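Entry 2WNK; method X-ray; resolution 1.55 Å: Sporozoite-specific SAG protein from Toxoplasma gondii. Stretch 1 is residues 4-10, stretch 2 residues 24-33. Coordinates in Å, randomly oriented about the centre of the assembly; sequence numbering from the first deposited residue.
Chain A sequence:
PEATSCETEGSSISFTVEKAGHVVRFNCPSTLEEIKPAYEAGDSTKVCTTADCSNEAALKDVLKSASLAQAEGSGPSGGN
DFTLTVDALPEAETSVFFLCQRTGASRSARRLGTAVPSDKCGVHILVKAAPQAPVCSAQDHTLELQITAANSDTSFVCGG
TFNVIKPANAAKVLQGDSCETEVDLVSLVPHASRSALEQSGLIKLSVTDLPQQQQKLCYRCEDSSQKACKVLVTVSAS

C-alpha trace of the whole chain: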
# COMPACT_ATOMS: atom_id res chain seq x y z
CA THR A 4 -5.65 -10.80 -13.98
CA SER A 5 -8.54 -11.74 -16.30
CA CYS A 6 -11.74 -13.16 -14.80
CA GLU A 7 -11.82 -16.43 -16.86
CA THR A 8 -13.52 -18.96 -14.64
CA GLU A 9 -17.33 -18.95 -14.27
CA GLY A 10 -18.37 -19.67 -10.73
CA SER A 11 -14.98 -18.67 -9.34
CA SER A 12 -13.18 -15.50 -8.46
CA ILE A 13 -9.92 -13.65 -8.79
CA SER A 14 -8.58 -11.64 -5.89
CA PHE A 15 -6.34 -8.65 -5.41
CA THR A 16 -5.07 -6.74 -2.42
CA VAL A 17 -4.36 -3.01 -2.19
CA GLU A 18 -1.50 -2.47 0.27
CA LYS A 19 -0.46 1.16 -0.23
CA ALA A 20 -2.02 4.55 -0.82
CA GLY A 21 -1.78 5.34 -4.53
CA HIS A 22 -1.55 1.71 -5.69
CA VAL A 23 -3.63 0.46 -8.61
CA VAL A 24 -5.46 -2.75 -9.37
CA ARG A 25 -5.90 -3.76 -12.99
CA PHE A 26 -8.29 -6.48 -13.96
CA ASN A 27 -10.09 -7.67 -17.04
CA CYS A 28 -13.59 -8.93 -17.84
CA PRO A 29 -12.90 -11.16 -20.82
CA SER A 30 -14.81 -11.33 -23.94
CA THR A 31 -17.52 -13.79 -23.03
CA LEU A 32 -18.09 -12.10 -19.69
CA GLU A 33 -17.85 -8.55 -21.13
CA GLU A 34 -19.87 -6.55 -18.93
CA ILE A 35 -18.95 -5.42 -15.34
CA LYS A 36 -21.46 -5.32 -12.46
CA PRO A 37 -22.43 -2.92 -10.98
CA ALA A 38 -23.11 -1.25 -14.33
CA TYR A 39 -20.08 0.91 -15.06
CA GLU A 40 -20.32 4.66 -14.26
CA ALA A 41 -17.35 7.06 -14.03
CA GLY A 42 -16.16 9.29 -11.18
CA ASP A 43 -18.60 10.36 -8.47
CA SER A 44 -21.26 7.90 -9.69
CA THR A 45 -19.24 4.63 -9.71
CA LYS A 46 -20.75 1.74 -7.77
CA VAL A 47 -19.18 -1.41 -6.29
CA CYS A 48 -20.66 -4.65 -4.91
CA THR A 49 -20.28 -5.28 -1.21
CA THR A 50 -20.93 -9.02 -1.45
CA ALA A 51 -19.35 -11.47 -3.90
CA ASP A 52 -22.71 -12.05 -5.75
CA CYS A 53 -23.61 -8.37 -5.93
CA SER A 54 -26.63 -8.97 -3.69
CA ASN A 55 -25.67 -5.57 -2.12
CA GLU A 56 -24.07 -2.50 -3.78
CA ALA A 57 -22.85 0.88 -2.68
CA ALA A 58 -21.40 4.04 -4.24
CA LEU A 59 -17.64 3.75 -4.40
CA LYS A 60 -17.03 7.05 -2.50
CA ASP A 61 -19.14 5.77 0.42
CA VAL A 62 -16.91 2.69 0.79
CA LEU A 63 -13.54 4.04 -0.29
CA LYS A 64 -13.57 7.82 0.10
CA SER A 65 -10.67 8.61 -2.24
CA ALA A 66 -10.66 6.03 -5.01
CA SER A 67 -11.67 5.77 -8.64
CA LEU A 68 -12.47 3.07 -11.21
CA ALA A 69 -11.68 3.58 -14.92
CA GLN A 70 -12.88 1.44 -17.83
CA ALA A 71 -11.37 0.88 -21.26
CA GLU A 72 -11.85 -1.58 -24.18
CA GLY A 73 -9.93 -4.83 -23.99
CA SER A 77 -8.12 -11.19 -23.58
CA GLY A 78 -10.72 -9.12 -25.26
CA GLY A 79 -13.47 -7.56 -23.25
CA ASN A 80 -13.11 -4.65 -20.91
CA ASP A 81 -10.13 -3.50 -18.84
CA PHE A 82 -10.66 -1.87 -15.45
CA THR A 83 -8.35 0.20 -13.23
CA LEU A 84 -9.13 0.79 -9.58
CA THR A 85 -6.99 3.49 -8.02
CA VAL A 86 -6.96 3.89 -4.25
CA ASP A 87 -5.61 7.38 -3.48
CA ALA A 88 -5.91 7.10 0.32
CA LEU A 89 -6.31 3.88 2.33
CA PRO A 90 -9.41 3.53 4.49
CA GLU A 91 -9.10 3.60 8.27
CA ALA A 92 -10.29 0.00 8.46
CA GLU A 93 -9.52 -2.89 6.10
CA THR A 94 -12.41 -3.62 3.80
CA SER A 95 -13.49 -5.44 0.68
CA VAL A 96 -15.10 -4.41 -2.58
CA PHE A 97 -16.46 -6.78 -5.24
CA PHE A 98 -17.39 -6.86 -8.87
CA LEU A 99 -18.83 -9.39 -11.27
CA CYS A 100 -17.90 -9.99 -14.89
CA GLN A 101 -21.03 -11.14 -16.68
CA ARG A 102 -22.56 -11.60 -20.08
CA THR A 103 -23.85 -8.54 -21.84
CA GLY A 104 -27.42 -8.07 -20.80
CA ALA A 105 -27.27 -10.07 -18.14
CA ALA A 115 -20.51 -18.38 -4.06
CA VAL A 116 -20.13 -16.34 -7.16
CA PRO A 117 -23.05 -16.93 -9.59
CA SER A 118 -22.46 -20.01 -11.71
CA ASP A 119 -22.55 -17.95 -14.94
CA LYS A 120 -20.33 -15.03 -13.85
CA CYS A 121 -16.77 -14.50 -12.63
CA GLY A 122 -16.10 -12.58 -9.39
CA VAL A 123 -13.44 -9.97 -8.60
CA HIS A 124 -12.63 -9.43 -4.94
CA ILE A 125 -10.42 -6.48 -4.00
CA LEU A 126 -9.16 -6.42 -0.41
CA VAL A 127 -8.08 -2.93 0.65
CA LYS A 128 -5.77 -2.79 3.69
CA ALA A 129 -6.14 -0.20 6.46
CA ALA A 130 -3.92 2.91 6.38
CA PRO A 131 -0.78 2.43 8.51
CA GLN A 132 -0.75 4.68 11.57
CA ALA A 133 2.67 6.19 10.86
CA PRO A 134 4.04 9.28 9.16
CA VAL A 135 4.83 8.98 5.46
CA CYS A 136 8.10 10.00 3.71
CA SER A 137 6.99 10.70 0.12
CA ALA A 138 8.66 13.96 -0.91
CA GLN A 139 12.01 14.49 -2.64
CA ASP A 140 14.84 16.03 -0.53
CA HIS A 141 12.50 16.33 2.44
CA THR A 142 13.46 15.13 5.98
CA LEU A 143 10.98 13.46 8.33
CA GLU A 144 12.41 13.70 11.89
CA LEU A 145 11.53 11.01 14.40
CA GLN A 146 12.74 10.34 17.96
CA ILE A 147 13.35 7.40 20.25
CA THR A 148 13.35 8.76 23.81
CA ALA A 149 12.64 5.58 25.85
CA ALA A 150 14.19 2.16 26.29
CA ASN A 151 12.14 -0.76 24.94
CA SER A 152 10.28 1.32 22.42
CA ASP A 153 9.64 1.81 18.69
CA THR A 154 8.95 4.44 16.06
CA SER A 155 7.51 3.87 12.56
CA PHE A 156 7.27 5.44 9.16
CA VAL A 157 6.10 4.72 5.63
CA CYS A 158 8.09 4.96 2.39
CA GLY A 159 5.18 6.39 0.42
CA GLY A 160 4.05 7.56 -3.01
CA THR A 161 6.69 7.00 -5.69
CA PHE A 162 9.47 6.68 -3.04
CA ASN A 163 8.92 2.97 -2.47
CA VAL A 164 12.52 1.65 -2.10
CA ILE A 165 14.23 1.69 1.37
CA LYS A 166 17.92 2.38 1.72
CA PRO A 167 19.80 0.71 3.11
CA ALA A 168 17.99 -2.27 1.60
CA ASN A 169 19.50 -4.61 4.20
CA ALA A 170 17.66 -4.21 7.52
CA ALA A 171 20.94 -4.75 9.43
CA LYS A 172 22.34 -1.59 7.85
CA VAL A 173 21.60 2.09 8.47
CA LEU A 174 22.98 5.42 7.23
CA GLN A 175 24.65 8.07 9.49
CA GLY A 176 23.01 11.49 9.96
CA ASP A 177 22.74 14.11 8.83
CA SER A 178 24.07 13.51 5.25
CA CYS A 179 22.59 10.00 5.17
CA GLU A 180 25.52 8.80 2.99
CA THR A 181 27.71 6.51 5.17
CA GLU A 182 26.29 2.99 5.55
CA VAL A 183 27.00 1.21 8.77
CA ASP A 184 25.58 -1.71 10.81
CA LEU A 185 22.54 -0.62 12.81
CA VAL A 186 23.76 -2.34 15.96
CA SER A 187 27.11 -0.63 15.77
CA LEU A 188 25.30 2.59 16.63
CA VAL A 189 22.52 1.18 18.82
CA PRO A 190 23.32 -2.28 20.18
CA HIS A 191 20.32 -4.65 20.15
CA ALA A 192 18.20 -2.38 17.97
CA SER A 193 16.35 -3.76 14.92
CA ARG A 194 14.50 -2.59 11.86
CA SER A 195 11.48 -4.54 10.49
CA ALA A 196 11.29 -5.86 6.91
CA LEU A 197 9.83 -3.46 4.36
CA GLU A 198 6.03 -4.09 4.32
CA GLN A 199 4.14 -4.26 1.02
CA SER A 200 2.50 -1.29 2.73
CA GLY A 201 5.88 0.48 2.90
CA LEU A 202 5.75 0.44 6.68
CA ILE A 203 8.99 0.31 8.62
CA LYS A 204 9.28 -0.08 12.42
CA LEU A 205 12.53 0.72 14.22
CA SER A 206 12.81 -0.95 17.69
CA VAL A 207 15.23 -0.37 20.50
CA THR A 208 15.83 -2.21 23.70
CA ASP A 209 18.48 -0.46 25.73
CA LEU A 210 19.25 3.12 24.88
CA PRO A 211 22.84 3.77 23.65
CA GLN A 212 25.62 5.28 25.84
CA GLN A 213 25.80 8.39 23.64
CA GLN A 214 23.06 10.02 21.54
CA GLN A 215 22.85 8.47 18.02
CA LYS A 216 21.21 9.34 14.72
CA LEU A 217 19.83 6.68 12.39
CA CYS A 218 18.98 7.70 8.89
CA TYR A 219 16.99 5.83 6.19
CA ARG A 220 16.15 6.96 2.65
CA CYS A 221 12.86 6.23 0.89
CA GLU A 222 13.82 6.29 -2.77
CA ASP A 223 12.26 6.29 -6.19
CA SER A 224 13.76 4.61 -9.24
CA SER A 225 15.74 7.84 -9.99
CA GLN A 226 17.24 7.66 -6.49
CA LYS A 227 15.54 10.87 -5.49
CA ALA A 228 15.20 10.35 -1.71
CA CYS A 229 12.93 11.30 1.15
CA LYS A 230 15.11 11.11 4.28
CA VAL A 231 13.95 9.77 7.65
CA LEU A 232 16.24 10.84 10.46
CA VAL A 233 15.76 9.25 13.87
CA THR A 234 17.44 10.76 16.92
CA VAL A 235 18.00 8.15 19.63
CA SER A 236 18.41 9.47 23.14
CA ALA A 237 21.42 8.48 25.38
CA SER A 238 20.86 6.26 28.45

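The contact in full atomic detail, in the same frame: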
# COMPACT_ATOMS: atom_id res chain seq x y z
N THR A 4 -5.11 -12.19 -13.94
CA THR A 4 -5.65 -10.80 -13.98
C THR A 4 -7.00 -10.69 -14.73
O THR A 4 -7.76 -9.73 -14.55
CB THR A 4 -4.68 -9.85 -14.62
OG1 THR A 4 -5.29 -8.57 -14.72
CG2 THR A 4 -4.29 -10.33 -16.01
N SER A 5 -7.27 -11.68 -15.57
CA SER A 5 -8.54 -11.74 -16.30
C SER A 5 -9.49 -12.72 -15.62
O SER A 5 -9.08 -13.82 -15.21
CB SER A 5 -8.29 -12.15 -17.77
OG SER A 5 -9.51 -12.20 -18.49
N CYS A 6 -10.74 -12.32 -15.49
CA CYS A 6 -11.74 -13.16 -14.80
C CYS A 6 -12.29 -14.21 -15.78
O CYS A 6 -13.35 -13.97 -16.38
CB CYS A 6 -12.85 -12.29 -14.20
SG CYS A 6 -13.42 -12.87 -12.54
N GLU A 7 -11.58 -15.35 -15.89
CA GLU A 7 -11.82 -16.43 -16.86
C GLU A 7 -12.60 -17.66 -16.38
O GLU A 7 -12.81 -18.61 -17.17
CB GLU A 7 -10.48 -16.99 -17.35
CG GLU A 7 -9.53 -15.99 -17.97
CD GLU A 7 -8.31 -16.68 -18.54
OE1 GLU A 7 -7.73 -17.53 -17.84
OE2 GLU A 7 -7.92 -16.39 -19.69
N THR A 8 -12.91 -17.74 -15.10
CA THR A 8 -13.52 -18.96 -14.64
C THR A 8 -14.91 -18.65 -14.07
O THR A 8 -15.02 -17.99 -13.06
CB THR A 8 -12.61 -19.71 -13.60
OG1 THR A 8 -11.28 -19.86 -14.12
CG2 THR A 8 -13.16 -21.11 -13.34
N GLU A 9 -15.94 -19.09 -14.78
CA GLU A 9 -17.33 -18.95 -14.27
C GLU A 9 -17.48 -19.70 -12.98
O GLU A 9 -17.00 -20.85 -12.86
CB GLU A 9 -18.33 -19.50 -15.25
CG GLU A 9 -18.68 -18.53 -16.36
CD GLU A 9 -19.51 -19.18 -17.42
OE1 GLU A 9 -19.01 -20.13 -18.06
OE2 GLU A 9 -20.67 -18.78 -17.62
N GLY A 10 -18.20 -19.09 -12.04
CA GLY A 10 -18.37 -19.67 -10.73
C GLY A 10 -17.19 -19.56 -9.80
O GLY A 10 -17.24 -20.08 -8.68
N VAL A 24 -5.10 -1.41 -9.00
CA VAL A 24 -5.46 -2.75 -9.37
C VAL A 24 -5.97 -2.73 -10.79
O VAL A 24 -6.82 -1.94 -11.14
CB VAL A 24 -6.57 -3.31 -8.43
CG1 VAL A 24 -6.95 -4.71 -8.87
CG2 VAL A 24 -6.07 -3.29 -7.00
N ARG A 25 -5.43 -3.61 -11.61
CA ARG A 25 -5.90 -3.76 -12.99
C ARG A 25 -6.48 -5.13 -13.13
O ARG A 25 -5.87 -6.13 -12.73
CB ARG A 25 -4.75 -3.54 -13.99
CG ARG A 25 -4.24 -2.14 -14.03
CD ARG A 25 -3.03 -2.00 -14.99
NE ARG A 25 -2.36 -0.71 -14.78
CZ ARG A 25 -2.85 0.44 -15.20
NH1 ARG A 25 -4.02 0.46 -15.86
NH2 ARG A 25 -2.21 1.57 -14.95
N PHE A 26 -7.70 -5.20 -13.66
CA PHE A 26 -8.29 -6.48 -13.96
C PHE A 26 -9.09 -6.41 -15.24
O PHE A 26 -9.40 -5.34 -15.74
CB PHE A 26 -9.15 -6.99 -12.80
CG PHE A 26 -10.35 -6.14 -12.51
CD1 PHE A 26 -11.58 -6.43 -13.10
CD2 PHE A 26 -10.29 -5.11 -11.58
CE1 PHE A 26 -12.72 -5.69 -12.81
CE2 PHE A 26 -11.43 -4.34 -11.29
CZ PHE A 26 -12.66 -4.64 -11.91
N ASN A 27 -9.42 -7.58 -15.77
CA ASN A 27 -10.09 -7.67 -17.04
C ASN A 27 -11.33 -8.56 -16.94
O ASN A 27 -11.30 -9.63 -16.32
CB ASN A 27 -9.12 -8.21 -18.09
CG ASN A 27 -9.81 -8.69 -19.35
OD1 ASN A 27 -10.07 -9.89 -19.50
ND2 ASN A 27 -10.10 -7.76 -20.25
N CYS A 28 -12.41 -8.09 -17.55
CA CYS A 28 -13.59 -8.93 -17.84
C CYS A 28 -13.46 -9.38 -19.30
O CYS A 28 -13.55 -8.54 -20.20
CB CYS A 28 -14.89 -8.13 -17.66
SG CYS A 28 -15.30 -7.73 -15.88
N PRO A 29 -13.22 -10.67 -19.50
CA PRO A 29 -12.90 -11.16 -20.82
C PRO A 29 -14.09 -11.15 -21.68
O PRO A 29 -15.18 -10.95 -21.31
CB PRO A 29 -12.43 -12.58 -20.57
CG PRO A 29 -13.10 -13.02 -19.47
CD PRO A 29 -13.16 -11.78 -18.56
N SER A 30 -13.81 -11.41 -22.93
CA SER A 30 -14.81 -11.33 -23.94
C SER A 30 -16.18 -11.96 -23.67
O SER A 30 -17.15 -11.38 -23.94
CB SER A 30 -14.22 -11.98 -25.17
OG SER A 30 -15.13 -11.84 -26.13
N THR A 31 -16.23 -13.16 -23.19
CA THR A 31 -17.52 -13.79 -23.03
C THR A 31 -18.27 -13.14 -21.85
O THR A 31 -19.45 -13.00 -21.84
CB THR A 31 -17.34 -15.27 -22.87
OG1 THR A 31 -18.51 -15.85 -22.28
CG2 THR A 31 -16.16 -15.57 -22.08
N LEU A 32 -17.50 -12.67 -20.90
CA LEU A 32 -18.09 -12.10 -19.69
C LEU A 32 -17.83 -10.58 -19.65
O LEU A 32 -17.31 -10.03 -18.64
CB LEU A 32 -17.53 -12.77 -18.43
CG LEU A 32 -17.79 -14.26 -18.28
CD1 LEU A 32 -17.12 -14.80 -17.01
CD2 LEU A 32 -19.29 -14.52 -18.28
N GLU A 33 -18.21 -9.94 -20.76
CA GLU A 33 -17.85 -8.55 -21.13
C GLU A 33 -17.90 -7.64 -19.92
O GLU A 33 -17.06 -6.75 -19.79
CB GLU A 33 -18.73 -8.11 -22.32
CG GLU A 33 -18.71 -6.66 -22.60
CD GLU A 33 -20.01 -6.25 -23.20
OE1 GLU A 33 -21.02 -6.37 -22.49
OE2 GLU A 33 -20.00 -5.83 -24.39

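What holds the two backbones together? Residues 24-28 form the end of a strand that begins earlier in the chain, and the segment around Ser5 runs beside it without being a regular strand itself. Both advance in the same direction, Thr4 lying nearest Phe26, Ser5 nearest Asn27 and Cys6 nearest Cys28, so the pairing is parallel. It amounts to a single bridge, between Ser5 and Asn27, whose CA atoms are 4.4 Å apart. Asn27 supplies both backbone groups: its N donates to Thr4 O at 3.0 Å, and its O accepts from Cys6 N at 2.9 Å. The second bond is the straighter, with an N-H...O angle of 169° against 149° for the first. Reaching to the residues before and after Ser5 is the usual habit of a parallel bridge, in which one residue serves two neighbours on the facing chain. The same two carbonyls also take CA-H...O contacts, from Phe26 CA to Thr4 O at 3.3 Å and from Ser5 CA to Asn27 O at 3.5 Å, which add weaker polar support.

How do the polar side chains find partners? Ser5 and Asn27 meet a second time through their side chains, both with chi1 in the t well. Ser5 OG donates to Asn27 OD1 at 2.6 Å, a short hydrogen bond between a hydroxyl and an amide oxygen. That leaves the amide nitrogen, Asn27 ND2, which is hydrogen-bonded elsewhere in the structure, so both ends of this buried side chain are satisfied. Thr4 makes a looser approach: its OG1 lies 3.2 Å from Arg25 O, which would be a weak hydrogen bond, and the hydroxyl proton has another acceptor within reach. The Arg25 side chain contributes little here, for its end leads away from the first stretch.

What changes once the strand ends? Pro29 has no amide hydrogen with which to continue the pairing, and it offers a ring instead. Its CA-to-CB bond points toward the first stretch, and Pro29 CD comes within 3.1 Å of Cys6 O. This carbonyl is buried by the contact yet has no hydrogen-bonding partner anywhere in the model; it faces carbon where a donor might have stood. Pro29 CB also lies 3.6 Å from Ser5 OG, so the ring packs beside the hydroxyl that binds Asn27. A weak hydrogen bond from Leu32 N to Pro29 O, 2.9 Å long, links the two residues within the turn.

How does the contact finish? Leu32, buried and with its CA-to-CB bond also directed toward the first stretch, places its CD1 3.9 Å from Cys6 O, adding another carbon neighbour to the unpartnered oxygen. The same methyl, Leu32 CD1, lies 4.1 Å from Glu9 CG. Here the aliphatic part of an exposed glutamate packs against leucine, leaving its carboxylate without a hydrogen bond to the second stretch. In all, 383 Å² is buried, counting both sides.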